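Aldehyde dehydrogenase (Staphylococcus aureus, PDB 6K10) catalyses the NAD-dependent oxidation of 4,4'-diaponeurosporen-4-al to 4,4'-diaponeurosporenoic acid in the biosynthesis of the carotenoid staphyloxanthin. Local coordinates at residues M218-S222 / I339-I344; R238-G242 / N398-M402; T250-P254 / L371-L375. The protein carries 1 engineered substitution. Where two conformers were deposited one is given. Residues are numbered along the deposited sequence.

Interaction 1: M218-S222 / I339-I344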
loop_
_atom_site.group_PDB
_atom_site.type_symbol
_atom_site.label_atom_id
_atom_site.label_comp_id
_atom_site.label_asym_id
_atom_site.label_seq_id
_atom_site.Cartn_x
_atom_site.Cartn_y
_atom_site.Cartn_z
ATOM N N MET A 218 -13.078 -2.814 4.879
ATOM C CA MET A 218 -13.936 -2.949 6.050
ATOM C C MET A 218 -15.222 -2.134 5.908
ATOM O O MET A 218 -15.832 -2.133 4.831
ATOM C CB MET A 218 -13.150 -2.590 7.314
ATOM C CG MET A 218 -12.018 -3.601 7.567
ATOM S SD MET A 218 -10.826 -3.258 8.875
ATOM C CE MET A 218 -10.131 -1.697 8.352
ATOM N N GLY A 219 -15.660 -1.468 6.975
ATOM C CA GLY A 219 -17.025 -0.998 7.032
ATOM C C GLY A 219 -17.139 0.423 7.563
ATOM O O GLY A 219 -16.228 1.246 7.440
ATOM N N GLY A 220 -18.292 0.699 8.149
ATOM C CA GLY A 220 -18.692 2.025 8.556
ATOM C C GLY A 220 -20.126 2.263 8.136
ATOM O O GLY A 220 -20.827 1.340 7.722
ATOM N N LYS A 221 -20.565 3.512 8.239
ATOM C CA LYS A 221 -21.932 3.894 7.886
ATOM C C LYS A 221 -21.842 4.913 6.752
ATOM O O LYS A 221 -21.504 6.079 6.981
ATOM C CB LYS A 221 -22.676 4.433 9.107
ATOM C CG LYS A 221 -22.852 3.389 10.217
ATOM C CD LYS A 221 -23.402 3.990 11.506
ATOM C CE LYS A 221 -24.836 4.455 11.346
ATOM N NZ LYS A 221 -25.771 3.320 11.103
ATOM N N SER A 222 -22.134 4.466 5.530
ATOM C CA SER A 222 -21.999 5.313 4.349
ATOM C C SER A 222 -23.143 6.319 4.286
ATOM O O SER A 222 -24.303 5.911 4.204
ATOM C CB SER A 222 -21.978 4.459 3.086
ATOM O OG SER A 222 -20.890 3.547 3.083
ATOM N N ILE A 339 -30.313 2.775 15.636
ATOM C CA ILE A 339 -30.032 2.570 14.222
ATOM C C ILE A 339 -28.847 3.405 13.746
ATOM O O ILE A 339 -28.272 3.112 12.691
ATOM C CB ILE A 339 -31.301 2.871 13.399
ATOM C CG1 ILE A 339 -31.182 2.300 11.986
ATOM C CG2 ILE A 339 -31.573 4.366 13.353
ATOM C CD1 ILE A 339 -31.301 0.797 11.931
ATOM N N MET A 340 -28.451 4.431 14.497
ATOM C CA MET A 340 -27.306 5.255 14.138
ATOM C C MET A 340 -26.048 4.890 14.917
ATOM O O MET A 340 -25.054 5.620 14.849
ATOM C CB MET A 340 -27.634 6.736 14.338
ATOM C CG MET A 340 -28.634 7.281 13.337
ATOM S SD MET A 340 -28.115 7.010 11.628
ATOM C CE MET A 340 -26.594 7.954 11.594
ATOM N N GLN A 341 -26.064 3.775 15.650
ATOM C CA GLN A 341 -24.919 3.351 16.439
ATOM C C GLN A 341 -24.142 2.199 15.819
ATOM O O GLN A 341 -23.043 1.892 16.295
ATOM C CB GLN A 341 -25.362 2.941 17.853
ATOM C CG GLN A 341 -26.254 3.951 18.546
ATOM C CD GLN A 341 -25.634 5.331 18.610
ATOM O OE1 GLN A 341 -24.450 5.481 18.910
ATOM N NE2 GLN A 341 -26.435 6.350 18.322
ATOM N N GLU A 342 -24.675 1.553 14.785
ATOM C CA GLU A 342 -24.018 0.406 14.175
ATOM C C GLU A 342 -24.226 0.444 12.668
ATOM O O GLU A 342 -25.195 1.027 12.175
ATOM C CB GLU A 342 -24.553 -0.920 14.747
ATOM C CG GLU A 342 -26.022 -1.194 14.431
ATOM C CD GLU A 342 -26.477 -2.577 14.871
ATOM O OE1 GLU A 342 -26.984 -2.704 16.008
ATOM O OE2 GLU A 342 -26.334 -3.538 14.083
ATOM N N GLU A 343 -23.293 -0.170 11.941
ATOM C CA GLU A 343 -23.496 -0.388 10.515
ATOM C C GLU A 343 -24.715 -1.276 10.318
ATOM O O GLU A 343 -24.763 -2.401 10.824
ATOM C CB GLU A 343 -22.253 -1.021 9.888
ATOM C CG GLU A 343 -22.378 -1.300 8.391
ATOM C CD GLU A 343 -21.054 -1.686 7.749
ATOM O OE1 GLU A 343 -20.049 -1.820 8.479
ATOM O OE2 GLU A 343 -21.016 -1.846 6.509
ATOM N N ILE A 344 -25.710 -0.761 9.597
ATOM C CA ILE A 344 -26.998 -1.444 9.513
ATOM C C ILE A 344 -26.862 -2.758 8.756
ATOM O O ILE A 344 -27.306 -3.811 9.229
ATOM C CB ILE A 344 -28.045 -0.519 8.872
ATOM C CG1 ILE A 344 -28.182 0.750 9.711
ATOM C CG2 ILE A 344 -29.379 -1.230 8.734
ATOM C CD1 ILE A 344 -28.999 1.816 9.059
#

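Interaction 2: R238-G242 / N398-M402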
loop_
_atom_site.group_PDB
_atom_site.type_symbol
_atom_site.label_atom_id
_atom_site.label_comp_id
_atom_site.label_asym_id
_atom_site.label_seq_id
_atom_site.Cartn_x
_atom_site.Cartn_y
_atom_site.Cartn_z
ATOM N N ARG A 238 -32.118 6.001 -7.494
ATOM C CA ARG A 238 -30.730 5.558 -7.404
ATOM C C ARG A 238 -30.345 5.192 -5.973
ATOM O O ARG A 238 -29.505 4.311 -5.759
ATOM C CB ARG A 238 -29.813 6.636 -7.986
ATOM C CG ARG A 238 -30.125 6.896 -9.458
ATOM C CD ARG A 238 -29.371 8.065 -10.071
ATOM N NE ARG A 238 -29.737 8.197 -11.480
ATOM C CZ ARG A 238 -29.294 9.142 -12.303
ATOM N NH1 ARG A 238 -28.457 10.076 -11.872
ATOM N NH2 ARG A 238 -29.704 9.152 -13.565
ATOM N N ILE A 239 -30.965 5.835 -4.981
ATOM C CA ILE A 239 -30.739 5.449 -3.589
ATOM C C ILE A 239 -31.298 4.052 -3.330
ATOM O O ILE A 239 -30.612 3.182 -2.778
ATOM C CB ILE A 239 -31.358 6.484 -2.625
ATOM C CG1 ILE A 239 -30.516 7.759 -2.578
ATOM C CG2 ILE A 239 -31.495 5.899 -1.221
ATOM C CD1 ILE A 239 -31.254 8.970 -2.013
ATOM N N CYS A 240 -32.553 3.818 -3.730
ATOM C CA CYS A 240 -33.171 2.512 -3.501
ATOM C C CYS A 240 -32.426 1.407 -4.237
ATOM O O CYS A 240 -32.304 0.287 -3.729
ATOM C CB CYS A 240 -34.640 2.543 -3.930
ATOM S SG CYS A 240 -35.748 3.434 -2.815
ATOM N N PHE A 241 -31.929 1.705 -5.439
ATOM C CA PHE A 241 -31.126 0.744 -6.183
ATOM C C PHE A 241 -29.909 0.297 -5.377
ATOM O O PHE A 241 -29.655 -0.903 -5.221
ATOM C CB PHE A 241 -30.692 1.356 -7.520
ATOM C CG PHE A 241 -29.655 0.545 -8.245
ATOM C CD1 PHE A 241 -30.013 -0.578 -8.966
ATOM C CD2 PHE A 241 -28.321 0.911 -8.210
ATOM C CE1 PHE A 241 -29.060 -1.321 -9.635
ATOM C CE2 PHE A 241 -27.368 0.172 -8.876
ATOM C CZ PHE A 241 -27.735 -0.946 -9.589
ATOM N N GLY A 242 -29.141 1.256 -4.854
ATOM C CA GLY A 242 -27.955 0.919 -4.088
ATOM C C GLY A 242 -28.243 0.413 -2.690
ATOM O O GLY A 242 -27.425 -0.323 -2.128
ATOM N N ASN A 398 -24.894 12.068 -7.425
ATOM C CA ASN A 398 -26.160 11.765 -8.099
ATOM C C ASN A 398 -26.242 10.301 -8.536
ATOM O O ASN A 398 -26.823 9.975 -9.574
ATOM C CB ASN A 398 -26.398 12.709 -9.282
ATOM C CG ASN A 398 -26.758 14.116 -8.838
ATOM O OD1 ASN A 398 -27.284 14.314 -7.743
ATOM N ND2 ASN A 398 -26.484 15.101 -9.690
ATOM N N ASP A 399 -25.674 9.410 -7.726
ATOM C CA ASP A 399 -25.816 7.971 -7.919
ATOM C C ASP A 399 -25.398 7.286 -6.626
ATOM O O ASP A 399 -24.890 7.924 -5.703
ATOM C CB ASP A 399 -24.977 7.466 -9.100
ATOM C CG ASP A 399 -25.569 6.230 -9.756
ATOM O OD1 ASP A 399 -26.619 5.743 -9.284
ATOM O OD2 ASP A 399 -24.973 5.736 -10.737
ATOM N N THR A 400 -25.634 5.975 -6.561
ATOM C CA THR A 400 -25.088 5.157 -5.486
ATOM C C THR A 400 -24.579 3.844 -6.064
ATOM O O THR A 400 -25.054 3.380 -7.104
ATOM C CB THR A 400 -26.106 4.857 -4.360
ATOM O OG1 THR A 400 -27.082 3.913 -4.815
ATOM C CG2 THR A 400 -26.806 6.129 -3.875
ATOM N N LEU A 401 -23.574 3.277 -5.389
ATOM C CA LEU A 401 -23.066 1.925 -5.622
ATOM C C LEU A 401 -22.256 1.769 -6.908
ATOM O O LEU A 401 -21.259 1.041 -6.919
ATOM C CB LEU A 401 -24.224 0.917 -5.599
ATOM C CG LEU A 401 -23.931 -0.545 -5.950
ATOM C CD1 LEU A 401 -23.136 -1.224 -4.848
ATOM C CD2 LEU A 401 -25.227 -1.294 -6.200
ATOM N N MET A 402 -22.649 2.452 -7.988
ATOM C CA MET A 402 -22.099 2.153 -9.310
ATOM C C MET A 402 -20.635 2.546 -9.486
ATOM O O MET A 402 -20.042 2.176 -10.506
ATOM C CB MET A 402 -22.937 2.826 -10.399
ATOM C CG MET A 402 -24.339 2.253 -10.551
ATOM S SD MET A 402 -24.356 0.448 -10.639
ATOM C CE MET A 402 -23.723 0.166 -12.291
#

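Interaction 3: T250-P254 / L371-L375. Engineered in segment 250-254: Ser-251 (natural residue Cys).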
loop_
_atom_site.group_PDB
_atom_site.type_symbol
_atom_site.label_atom_id
_atom_site.label_comp_id
_atom_site.label_asym_id
_atom_site.label_seq_id
_atom_site.Cartn_x
_atom_site.Cartn_y
_atom_site.Cartn_z
ATOM N N THR A 250 -24.564 -4.690 1.941
ATOM C CA THR A 250 -23.511 -4.166 1.083
ATOM C C THR A 250 -22.711 -3.129 1.856
ATOM O O THR A 250 -23.283 -2.279 2.543
ATOM C CB THR A 250 -24.093 -3.538 -0.192
ATOM O OG1 THR A 250 -24.998 -4.461 -0.809
ATOM C CG2 THR A 250 -22.986 -3.190 -1.175
ATOM N N SER A 251 -21.384 -3.203 1.736
ATOM C CA SER A 251 -20.534 -2.275 2.470
ATOM C C SER A 251 -20.637 -0.852 1.938
ATOM O O SER A 251 -20.361 0.099 2.678
ATOM C CB SER A 251 -19.084 -2.757 2.438
ATOM O OG SER A 251 -18.586 -2.788 1.113
ATOM N N VAL A 252 -21.037 -0.679 0.682
ATOM C CA VAL A 252 -21.213 0.645 0.101
ATOM C C VAL A 252 -22.694 0.973 -0.087
ATOM O O VAL A 252 -23.037 1.911 -0.803
ATOM C CB VAL A 252 -20.431 0.786 -1.215
ATOM C CG1 VAL A 252 -18.946 0.523 -0.981
ATOM C CG2 VAL A 252 -20.976 -0.161 -2.258
ATOM N N ALA A 253 -23.577 0.211 0.549
ATOM C CA ALA A 253 -24.984 0.561 0.536
ATOM C C ALA A 253 -25.207 1.853 1.316
ATOM O O ALA A 253 -24.541 2.099 2.325
ATOM C CB ALA A 253 -25.827 -0.555 1.144
ATOM N N PRO A 254 -26.124 2.702 0.863
ATOM C CA PRO A 254 -26.551 3.833 1.696
ATOM C C PRO A 254 -26.925 3.356 3.089
ATOM O O PRO A 254 -27.875 2.589 3.267
ATOM C CB PRO A 254 -27.765 4.377 0.938
ATOM C CG PRO A 254 -27.439 4.083 -0.489
ATOM C CD PRO A 254 -26.775 2.724 -0.460
ATOM N N LEU A 371 -16.667 3.887 4.027
ATOM C CA LEU A 371 -16.208 3.269 2.787
ATOM C C LEU A 371 -16.749 4.005 1.573
ATOM O O LEU A 371 -16.060 4.131 0.555
ATOM C CB LEU A 371 -16.620 1.798 2.746
ATOM C CG LEU A 371 -16.187 0.989 1.520
ATOM C CD1 LEU A 371 -14.745 1.267 1.150
ATOM C CD2 LEU A 371 -16.380 -0.486 1.786
ATOM N N SER A 372 -17.982 4.497 1.654
ATOM C CA SER A 372 -18.548 5.248 0.550
ATOM C C SER A 372 -19.314 6.451 1.077
ATOM O O SER A 372 -19.712 6.504 2.242
ATOM C CB SER A 372 -19.448 4.374 -0.334
ATOM O OG SER A 372 -20.632 4.006 0.338
ATOM N N LEU A 373 -19.488 7.434 0.198
ATOM C CA LEU A 373 -20.320 8.597 0.466
ATOM C C LEU A 373 -21.026 8.983 -0.822
ATOM O O LEU A 373 -20.440 8.905 -1.903
ATOM C CB LEU A 373 -19.506 9.783 0.998
ATOM C CG LEU A 373 -20.276 11.076 1.313
ATOM C CD1 LEU A 373 -19.699 11.772 2.536
ATOM C CD2 LEU A 373 -20.276 12.025 0.118
ATOM N N TYR A 374 -22.280 9.409 -0.698
ATOM C CA TYR A 374 -23.070 9.825 -1.846
ATOM C C TYR A 374 -23.666 11.198 -1.586
ATOM O O TYR A 374 -24.083 11.506 -0.467
ATOM C CB TYR A 374 -24.167 8.807 -2.155
ATOM C CG TYR A 374 -23.641 7.391 -2.241
ATOM C CD1 TYR A 374 -22.911 6.972 -3.342
ATOM C CD2 TYR A 374 -23.861 6.481 -1.211
ATOM C CE1 TYR A 374 -22.413 5.681 -3.424
ATOM C CE2 TYR A 374 -23.372 5.189 -1.288
ATOM C CZ TYR A 374 -22.652 4.794 -2.393
ATOM O OH TYR A 374 -22.168 3.507 -2.465
ATOM N N LEU A 375 -23.691 12.023 -2.628
ATOM C CA LEU A 375 -24.304 13.341 -2.576
ATOM C C LEU A 375 -25.247 13.490 -3.755
ATOM O O LEU A 375 -24.850 13.259 -4.900
ATOM C CB LEU A 375 -23.254 14.456 -2.603
ATOM C CG LEU A 375 -23.829 15.853 -2.852
ATOM C CD1 LEU A 375 -24.690 16.303 -1.680
ATOM C CD2 LEU A 375 -22.723 16.853 -3.123
#

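Interaction 1: M218-S222 / I339-I344
Segment 218-222 belongs to the Glu-Met-Gly-Gly-Lys-Ser-Pro motif of aldehyde dehydrogenases, directly after the predicted active-site Glu-217, and bridges strands 214-217 and 223-226 of two different sheets. Across from it, residues 339-344 run from a 3-10 turn into the Glu-Glu-Ile-Phe-Gly-Pro sequence that begins at Glu-342. In relatives the glutamate equivalent to Glu-343 binds the nicotinamide ribose of NAD; these coordinates do not test that role. The CA atoms of Lys-221 and Glu-343 are 5.3 Å apart.

Glu-343 OE1 accepts Gly-220 N at 3.1 Å with a nearly straight N-H...O angle of 171°. Gly-220 O faces the same carboxylate, 3.3 Å from Glu-343 OE1 and 3.4 Å from Glu-343 OE2, but all are acceptors and no hydrogen bond forms. Both glycines suit this geometry: a CB on Gly-219 would sit 2.3 Å from Glu-343 OE1, while the phi of Gly-220 (135°, psi -169°) would jam a CB against the preceding carbonyl.

The Lys-221 ammonium donates to two main-chain carbonyls of the opposite loop and forms a salt bridge with Asp-255 OD1. Asp-255 OD2 takes the backbone N of Ile-344, so a single carboxylate ties together both sides. Ser-222 OG pairs with Ser-372 OG, Met-340 O with Arg-367, and Glu-342 OE2 with Arg-300.

Apolar contact is modest, with Lys-221 CE 3.9 Å from Met-340 CE. The tightest approach is polar: Lys-221 NZ is 2.6 Å from Glu-342 O and 3.0 Å from Ile-339 O.

Interaction 2: R238-G242 / N398-M402
Helix 232-244, the crossover between parallel strands 223-226 and 256-260, meets the loop after strand 394-397. Arg-238 begins the contact, its CA 5.5 Å from that of Asp-399. The extended side chain (chi2 173°, chi3 179°) carries NH1 to Asn-398 O: a 2.8 Å hydrogen bond at 153°, met at the edge of the guanidinium. Asp-399 contributes charge without a salt bridge, since its OD1 is 4.5 Å from Arg-238 NE and well out of the guanidinium plane. Arg-238 NH2 bonds Ser-441 O of the second subunit.

Arg-238 O accepts the helical bond from Gly-242 N (3.2 Å) and also Thr-400 OG1, 2.6 Å from Arg-238 O. Next, Ile-239 offers its CA to Thr-400 CG2 at 4.0 Å, while its side chain packs on Val-224 and Val-226.

Phe-241 CE2 lies 3.7 Å from Leu-401 CD2 and 3.5 Å from Met-402 SD. The sulfur is 4.7 Å from the ring centroid and 75° off the normal, an edge-on Met-aromatic contact. In the second subunit, His-449 packs on Phe-241 and Ile-438 on Met-402, so the contact continues into the dimer interface. Gly-242 CA is 3.2 Å from Thr-400 OG1; a CB there would fall 1.9 Å from that oxygen.

The chemistry implies that the guanidinium and Arg-238 O fix the loop backbone and Thr-400, whereas Leu-401 and Met-402 pack on Phe-241 without hydrogen bonds.

Interaction 3: T250-P254 / L371-L375
Val-252 lays its CG1 3.8 Å from Leu-371 CG, and its CB also comes 3.5 Å from Tyr-374 OH. The main polar bond starts at that hydroxyl: Tyr-374 OH donates to Val-252 O at 2.5 Å, a very short distance, with the carbonyl near the plane of the ring. Ser-372 OG lies 3.4 Å from Val-252 O, weak and unsettled because its one proton also has Tyr-374 OH within reach, 3.2 Å from Ser-372 OG; Ser-222 is its strongest partner. Further along, Pro-254 CD reaches Tyr-374 CE2 at 4.3 Å. A type I beta turn, Thr-250 to Ala-253, thus lies against residues 371-374; the CA directions 251 to 254 and 371 to 374 are 21° apart. Ser-251, an engineered replacement for the natural cysteine, has its OG 3.3 Å from Leu-371 CD2 in the conformer given. With this position the predicted active-site residue, the arrangement is consistent with the loop that carries the catalytic cysteine in aldehyde dehydrogenases, packed on the catalytic-domain sheet.

How the interactions relate
Interaction 3 lies between the other two, its centre 10 Å from that of interaction 1 and 9 Å from that of interaction 2; the centres of those two are about 17 Å apart, and their nearest atoms, about 8 Å apart, do not touch. Among several touches with interaction 1 is a probable hydrogen bond, Ser-222 OG to Ser-372 OG, 2.8 Å. With interaction 2, Asn-398 N to Leu-375 O, 2.8 Å, and Leu-401 N to Tyr-374 OH, 3.3 Å, are probable hydrogen bonds. The side chains of Glu-343 and Leu-401 are about 5 and 8 Å from that of engineered Ser-251, the predicted nucleophile position. The side chain of Leu-371 is about 4 Å from that of predicted active-site Glu-217.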